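Local structure of putative efflux transporter (Bacteroides eggerthii, 4L8J) at the interface of chains A and B. The protein probably serves as the periplasmic adaptor, or membrane-fusion, subunit of an HlyD-family efflux pump, linking an inner-membrane transporter to an outer-membrane channel. Residues are numbered along the deposited sequence; one frame, centred on the assembly and turned at random. Chains: chain A/B, Putative efflux transporter.

Contact 1: the interface of chains A and B. Residues chain A 8-10; chain B 325-327.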
loop_
_atom_site.group_PDB
_atom_site.type_symbol
_atom_site.label_atom_id
_atom_site.label_comp_id
_atom_site.label_asym_id
_atom_site.label_seq_id
_atom_site.Cartn_x
_atom_site.Cartn_y
_atom_site.Cartn_z
ATOM N N ARG A 8 -30.182 17.458 -13.917
ATOM C CA ARG A 8 -29.608 17.430 -12.591
ATOM C C ARG A 8 -28.183 17.929 -12.623
ATOM O O ARG A 8 -27.396 17.414 -13.411
ATOM C CB ARG A 8 -29.654 15.972 -12.051
ATOM C CG ARG A 8 -29.401 15.799 -10.539
ATOM C CD ARG A 8 -30.599 16.187 -9.678
ATOM N NE ARG A 8 -31.787 15.390 -9.981
ATOM C CZ ARG A 8 -32.932 15.467 -9.317
ATOM N NH1 ARG A 8 -33.061 16.312 -8.300
ATOM N NH2 ARG A 8 -33.956 14.699 -9.658
ATOM N N PRO A 9 -27.801 18.898 -11.756
ATOM C CA PRO A 9 -26.376 19.305 -11.697
ATOM C C PRO A 9 -25.557 18.193 -11.023
ATOM O O PRO A 9 -26.033 17.572 -10.074
ATOM C CB PRO A 9 -26.397 20.596 -10.873
ATOM C CG PRO A 9 -27.589 20.470 -10.004
ATOM C CD PRO A 9 -28.604 19.587 -10.725
ATOM N N VAL A 10 -24.384 17.870 -11.567
ATOM C CA VAL A 10 -23.544 16.785 -11.014
ATOM C C VAL A 10 -22.097 17.198 -11.053
ATOM O O VAL A 10 -21.692 17.886 -11.992
ATOM C CB VAL A 10 -23.714 15.411 -11.770
ATOM C CG1 VAL A 10 -25.127 14.833 -11.639
ATOM C CG2 VAL A 10 -23.301 15.508 -13.241
ATOM N N LYS B 325 -26.117 18.342 -15.835
ATOM C CA LYS B 325 -25.323 19.520 -16.096
ATOM C C LYS B 325 -24.090 19.382 -15.218
ATOM O O LYS B 325 -24.213 19.203 -14.000
ATOM C CB LYS B 325 -26.087 20.853 -15.880
ATOM C CG LYS B 325 -25.200 22.045 -16.200
ATOM C CD LYS B 325 -25.783 23.368 -15.765
ATOM C CE LYS B 325 -24.754 24.424 -15.949
ATOM N NZ LYS B 325 -24.931 25.144 -17.210
ATOM N N GLU B 326 -22.912 19.390 -15.835
ATOM C CA GLU B 326 -21.670 19.286 -15.092
ATOM C C GLU B 326 -21.418 20.613 -14.389
ATOM O O GLU B 326 -21.469 21.664 -15.033
ATOM C CB GLU B 326 -20.505 18.895 -16.020
ATOM C CG GLU B 326 -20.660 17.485 -16.595
ATOM C CD GLU B 326 -19.421 16.850 -17.220
ATOM O OE1 GLU B 326 -18.310 17.014 -16.665
ATOM O OE2 GLU B 326 -19.575 16.135 -18.235
ATOM N N VAL B 327 -21.262 20.581 -13.052
ATOM C CA VAL B 327 -21.032 21.800 -12.258
ATOM C C VAL B 327 -19.693 21.647 -11.516
ATOM O O VAL B 327 -19.267 20.520 -11.255
ATOM C CB VAL B 327 -22.217 22.176 -11.310
ATOM C CG1 VAL B 327 -23.483 22.494 -12.100
ATOM C CG2 VAL B 327 -22.489 21.098 -10.259
#
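The backbone N of A:Val10 donates to the carbonyl O of B:Lys325 at 2.8 Å, the shortest bond between strand 8-14 of chain A and strand 324-326 of chain B. The two run parallel. On one side of this bond B:Lys325 N gives its hydrogen to A:Arg8 O at 2.9 Å. On the other, B:Val327 N reaches A:Val10 O at 2.9 Å, a fairly straight bond of 166° at the hydrogen. A:Pro9 suits the position between A:Arg8 and A:Val10 because its nitrogen has no hydrogen to donate, and the pairing with chain B runs through A:Arg8 O and the N and O of A:Val10 instead; its ring carbon CB rests against CG1 of B:Val327 at 3.7 Å. With CG1 anti to its own carbonyl carbon (chi1 -63°), B:Val327 turns CG2 over the backbone of A:Val10, 3.7 Å from that residue's carbonyl O. Branching at CB is typical of strand residues, and here it lets one valine touch both the proline ring and the neighbouring main chain. In this assembly the site adds the C-terminal strand of one chain to the N-terminal strand of the other, and may help hold a dimer together.

Contact 2: the interface of chains A and B. Residues chain A 310-313, 325, 327; chain B 10-12.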
loop_
_atom_site.group_PDB
_atom_site.type_symbol
_atom_site.label_atom_id
_atom_site.label_comp_id
_atom_site.label_asym_id
_atom_site.label_seq_id
_atom_site.Cartn_x
_atom_site.Cartn_y
_atom_site.Cartn_z
ATOM N N VAL A 310 -21.359 -3.800 12.084
ATOM C CA VAL A 310 -21.878 -2.995 10.965
ATOM C C VAL A 310 -22.656 -3.892 9.977
ATOM O O VAL A 310 -22.330 -5.060 9.848
ATOM C CB VAL A 310 -20.788 -2.171 10.216
ATOM C CG1 VAL A 310 -20.172 -1.090 11.112
ATOM C CG2 VAL A 310 -19.689 -3.070 9.627
ATOM N N VAL A 311 -23.640 -3.332 9.252
ATOM C CA VAL A 311 -24.375 -4.036 8.189
ATOM C C VAL A 311 -23.464 -4.055 6.933
ATOM O O VAL A 311 -22.922 -3.015 6.592
ATOM C CB VAL A 311 -25.733 -3.330 7.896
ATOM C CG1 VAL A 311 -26.358 -3.820 6.588
ATOM C CG2 VAL A 311 -26.709 -3.494 9.065
ATOM N N THR A 312 -23.323 -5.199 6.244
ATOM C CA THR A 312 -22.499 -5.307 5.029
ATOM C C THR A 312 -23.343 -5.649 3.774
ATOM O O THR A 312 -22.824 -5.590 2.661
ATOM C CB THR A 312 -21.384 -6.329 5.224
ATOM O OG1 THR A 312 -21.969 -7.612 5.477
ATOM C CG2 THR A 312 -20.446 -5.949 6.346
ATOM N N ALA A 313 -24.603 -6.057 3.963
ATOM C CA ALA A 313 -25.572 -6.380 2.892
ATOM C C ALA A 313 -26.975 -6.061 3.391
ATOM O O ALA A 313 -27.365 -6.488 4.476
ATOM C CB ALA A 313 -25.470 -7.855 2.477
ATOM N N LYS A 325 -32.619 -8.863 11.258
ATOM C CA LYS A 325 -32.282 -10.225 11.606
ATOM C C LYS A 325 -30.950 -10.500 10.928
ATOM O O LYS A 325 -30.825 -10.321 9.711
ATOM C CB LYS A 325 -33.383 -11.256 11.245
ATOM C CG LYS A 325 -32.972 -12.658 11.666
ATOM C CD LYS A 325 -33.866 -13.742 11.116
ATOM C CE LYS A 325 -33.260 -15.063 11.427
ATOM N NZ LYS A 325 -33.840 -15.660 12.630
ATOM N N VAL A 327 -28.345 -12.576 9.186
ATOM C CA VAL A 327 -28.391 -13.824 8.406
ATOM C C VAL A 327 -26.976 -14.116 7.879
ATOM O O VAL A 327 -26.185 -13.185 7.713
ATOM C CB VAL A 327 -29.477 -13.834 7.282
ATOM C CG1 VAL A 327 -30.883 -13.721 7.863
ATOM C CG2 VAL A 327 -29.236 -12.751 6.228
ATOM N N VAL B 10 -30.201 -9.062 7.313
ATOM C CA VAL B 10 -28.991 -8.307 6.920
ATOM C C VAL B 10 -27.769 -9.151 7.167
ATOM O O VAL B 10 -27.746 -9.908 8.140
ATOM C CB VAL B 10 -28.835 -6.931 7.675
ATOM C CG1 VAL B 10 -29.959 -5.943 7.345
ATOM C CG2 VAL B 10 -28.700 -7.116 9.189
ATOM N N LYS B 11 -26.724 -8.985 6.328
ATOM C CA LYS B 11 -25.414 -9.592 6.604
ATOM C C LYS B 11 -24.634 -8.536 7.379
ATOM O O LYS B 11 -24.871 -7.339 7.194
ATOM C CB LYS B 11 -24.674 -10.052 5.338
ATOM C CG LYS B 11 -25.254 -11.314 4.696
ATOM C CD LYS B 11 -24.382 -11.805 3.546
ATOM C CE LYS B 11 -25.066 -12.833 2.667
ATOM N NZ LYS B 11 -26.088 -12.221 1.773
ATOM N N THR B 12 -23.806 -8.966 8.341
ATOM C CA THR B 12 -23.048 -8.055 9.188
ATOM C C THR B 12 -21.600 -8.509 9.305
ATOM O O THR B 12 -21.269 -9.644 8.960
ATOM C CB THR B 12 -23.653 -7.978 10.609
ATOM O OG1 THR B 12 -23.478 -9.255 11.230
ATOM C CG2 THR B 12 -25.119 -7.524 10.644
HETATM O O HOH W 1 -24.114 -11.997 8.798
#
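B:Lys11 packs its CB against the methyl of A:Ala313 and has A:Val327 on its other flank, in a beta-sheet shared by two copies of this HlyD-family protein; it joins strand 309-313 in antiparallel pairing. Its carbonyl O accepts a hydrogen bond from the backbone N of A:Thr312 at 2.8 Å, nearly straight at the hydrogen (172°). Its own N donates to A:Ala313 O at 3.2 Å. The small side chain of A:Ala313 suits this place: its CB lies 3.7 Å from CB of B:Lys11, with CG of the lysine a little farther off. CG of B:Lys11 is anti to the lysine's own carbonyl carbon (chi1 -73°), which also puts it 3.7 Å from A:Val327 O, so the aliphatic root of the lysine spans both segments of chain A. The same carbonyl O of A:Val327 meets a water at 2.6 Å, and this water contacts B:Thr12 N at 3.1 Å, bridging main-chain groups that do not bond directly. Beside the lysine, A:Val311 and B:Val10 cross their side chains at about a right angle, with CG2 of each 4.1 Å apart, a loose apolar contact between beta-branched residues well suited to extended strands.

Contact 3: the interface of chains A and B. Residues chain A 15, 258, 262, 274-276; chain B 304, 309-311.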
loop_
_atom_site.group_PDB
_atom_site.type_symbol
_atom_site.label_atom_id
_atom_site.label_comp_id
_atom_site.label_asym_id
_atom_site.label_seq_id
_atom_site.Cartn_x
_atom_site.Cartn_y
_atom_site.Cartn_z
ATOM N N VAL A 15 -11.734 9.338 -15.584
ATOM C CA VAL A 15 -11.097 8.070 -15.164
ATOM C C VAL A 15 -9.594 8.192 -15.554
ATOM O O VAL A 15 -9.292 8.594 -16.681
ATOM C CB VAL A 15 -11.781 6.845 -15.826
ATOM C CG1 VAL A 15 -11.059 5.538 -15.478
ATOM C CG2 VAL A 15 -13.256 6.758 -15.432
ATOM N N VAL A 258 -10.797 6.028 -9.580
ATOM C CA VAL A 258 -12.062 6.749 -9.486
ATOM C C VAL A 258 -12.253 7.173 -8.036
ATOM O O VAL A 258 -11.946 6.368 -7.153
ATOM C CB VAL A 258 -13.340 6.026 -10.019
ATOM C CG1 VAL A 258 -13.240 5.693 -11.498
ATOM C CG2 VAL A 258 -13.716 4.802 -9.192
ATOM N N ALA A 262 -17.875 8.073 -6.370
ATOM C CA ALA A 262 -18.426 7.706 -7.681
ATOM C C ALA A 262 -19.098 6.327 -7.656
ATOM O O ALA A 262 -19.957 6.057 -8.497
ATOM C CB ALA A 262 -17.318 7.701 -8.738
ATOM N N VAL A 274 -20.871 2.700 -11.338
ATOM C CA VAL A 274 -20.630 4.129 -11.516
ATOM C C VAL A 274 -21.660 4.661 -12.529
ATOM O O VAL A 274 -22.233 3.880 -13.303
ATOM C CB VAL A 274 -19.183 4.510 -11.982
ATOM C CG1 VAL A 274 -18.124 4.135 -10.947
ATOM C CG2 VAL A 274 -18.872 3.936 -13.367
ATOM N N TRP A 275 -21.799 5.985 -12.591
ATOM C CA TRP A 275 -22.572 6.656 -13.640
ATOM C C TRP A 275 -21.571 7.188 -14.635
ATOM O O TRP A 275 -20.739 8.013 -14.258
ATOM C CB TRP A 275 -23.434 7.814 -13.093
ATOM C CG TRP A 275 -24.610 7.436 -12.248
ATOM C CD1 TRP A 275 -24.810 7.751 -10.932
ATOM C CD2 TRP A 275 -25.786 6.735 -12.679
ATOM N NE1 TRP A 275 -26.037 7.287 -10.516
ATOM C CE2 TRP A 275 -26.652 6.646 -11.565
ATOM C CE3 TRP A 275 -26.208 6.204 -13.916
ATOM C CZ2 TRP A 275 -27.913 6.027 -11.642
ATOM C CZ3 TRP A 275 -27.451 5.595 -13.992
ATOM C CH2 TRP A 275 -28.274 5.479 -12.855
ATOM N N ILE A 276 -21.613 6.702 -15.872
ATOM C CA ILE A 276 -20.794 7.193 -16.972
ATOM C C ILE A 276 -21.539 8.378 -17.617
ATOM O O ILE A 276 -22.721 8.257 -17.934
ATOM C CB ILE A 276 -20.478 6.056 -18.009
ATOM C CG1 ILE A 276 -19.436 5.049 -17.454
ATOM C CG2 ILE A 276 -19.983 6.634 -19.408
ATOM C CD1 ILE A 276 -18.023 5.608 -17.343
ATOM N N LEU B 304 -13.918 0.094 -16.785
ATOM C CA LEU B 304 -13.624 1.480 -17.182
ATOM C C LEU B 304 -12.406 1.586 -18.091
ATOM O O LEU B 304 -11.471 0.807 -17.954
ATOM C CB LEU B 304 -13.383 2.354 -15.934
ATOM C CG LEU B 304 -14.539 2.493 -14.947
ATOM C CD1 LEU B 304 -14.088 3.152 -13.687
ATOM C CD2 LEU B 304 -15.732 3.238 -15.559
ATOM N N THR B 309 -15.813 9.693 -18.371
ATOM C CA THR B 309 -16.280 10.607 -17.334
ATOM C C THR B 309 -17.272 9.916 -16.389
ATOM O O THR B 309 -18.279 9.375 -16.840
ATOM C CB THR B 309 -16.896 11.853 -17.995
ATOM O OG1 THR B 309 -15.935 12.390 -18.893
ATOM C CG2 THR B 309 -17.301 12.906 -16.981
ATOM N N VAL B 310 -17.017 9.992 -15.075
ATOM C CA VAL B 310 -17.925 9.418 -14.067
ATOM C C VAL B 310 -18.522 10.537 -13.186
ATOM O O VAL B 310 -17.871 11.548 -12.981
ATOM C CB VAL B 310 -17.273 8.313 -13.183
ATOM C CG1 VAL B 310 -16.897 7.072 -14.001
ATOM C CG2 VAL B 310 -16.050 8.837 -12.413
ATOM N N VAL B 311 -19.730 10.330 -12.631
ATOM C CA VAL B 311 -20.360 11.255 -11.675
ATOM C C VAL B 311 -19.689 11.019 -10.296
ATOM O O VAL B 311 -19.558 9.870 -9.903
ATOM C CB VAL B 311 -21.898 11.016 -11.608
ATOM C CG1 VAL B 311 -22.528 11.709 -10.398
ATOM C CG2 VAL B 311 -22.586 11.448 -12.906
HETATM O O HOH W 2 -20.816 7.534 -10.438
#
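B:Val310, on strand 309-313, pushes its isopropyl group against A:Val274 and A:Ile276, where two subunits of this HlyD-family protein pair their strands antiparallel. Its CG1, anti to the valine's own carbonyl carbon (chi1 -65°), reaches CG2 of A:Val274 at 3.8 Å and also meets CD1 of A:Ile276 and CG2 of A:Val15. Compact branched side chains suit this cluster, since each offers methyls in two directions. B:Leu304 enters the same cluster with a longer, forked tip. Its CD1 presses on CG1 of A:Val258 at 3.5 Å, a snug contact, while CD2 lies 3.7 Å from CD1 of A:Ile276, the two side chains running alongside each other, pointing opposite ways. An alanine in place of B:Leu304 would probably open a gap between A:Val258 and A:Ile276 and deprive both of their methyl contacts with the fork. Next to the cluster, A:Trp275 uses its main chain and CB: its carbonyl O accepts a hydrogen bond from B:Val311 N at 3.0 Å, and CB packs on CG2 of B:Val311 at 3.7 Å. A water also ties the strands together, contacting A:Trp275 N at 2.8 Å, B:Val311 O at 2.7 Å and A:Ala262 O at 2.6 Å, so that the carbonyls of A:Ala262 and B:Val311 and the N-H of A:Trp275 converge on it.

Contacts 1 and 3 lie about 14 Å apart between the centres of their C-alpha atoms, whereas contact 2 is about 34 Å from contact 1 and 27 Å from contact 3. The distant site belongs to the other half of a two-fold interface: contact 2 includes the twin of part of contact 1 with the chains exchanged. Strand 309-313 comes from chain A in contact 2 and chain B in contact 3; by the two-fold, each copy meets both partner strands, 8-14 and 271-278. The C-terminal strands thus pair reciprocally; the structure alone does not show whether this occurs in the working pump.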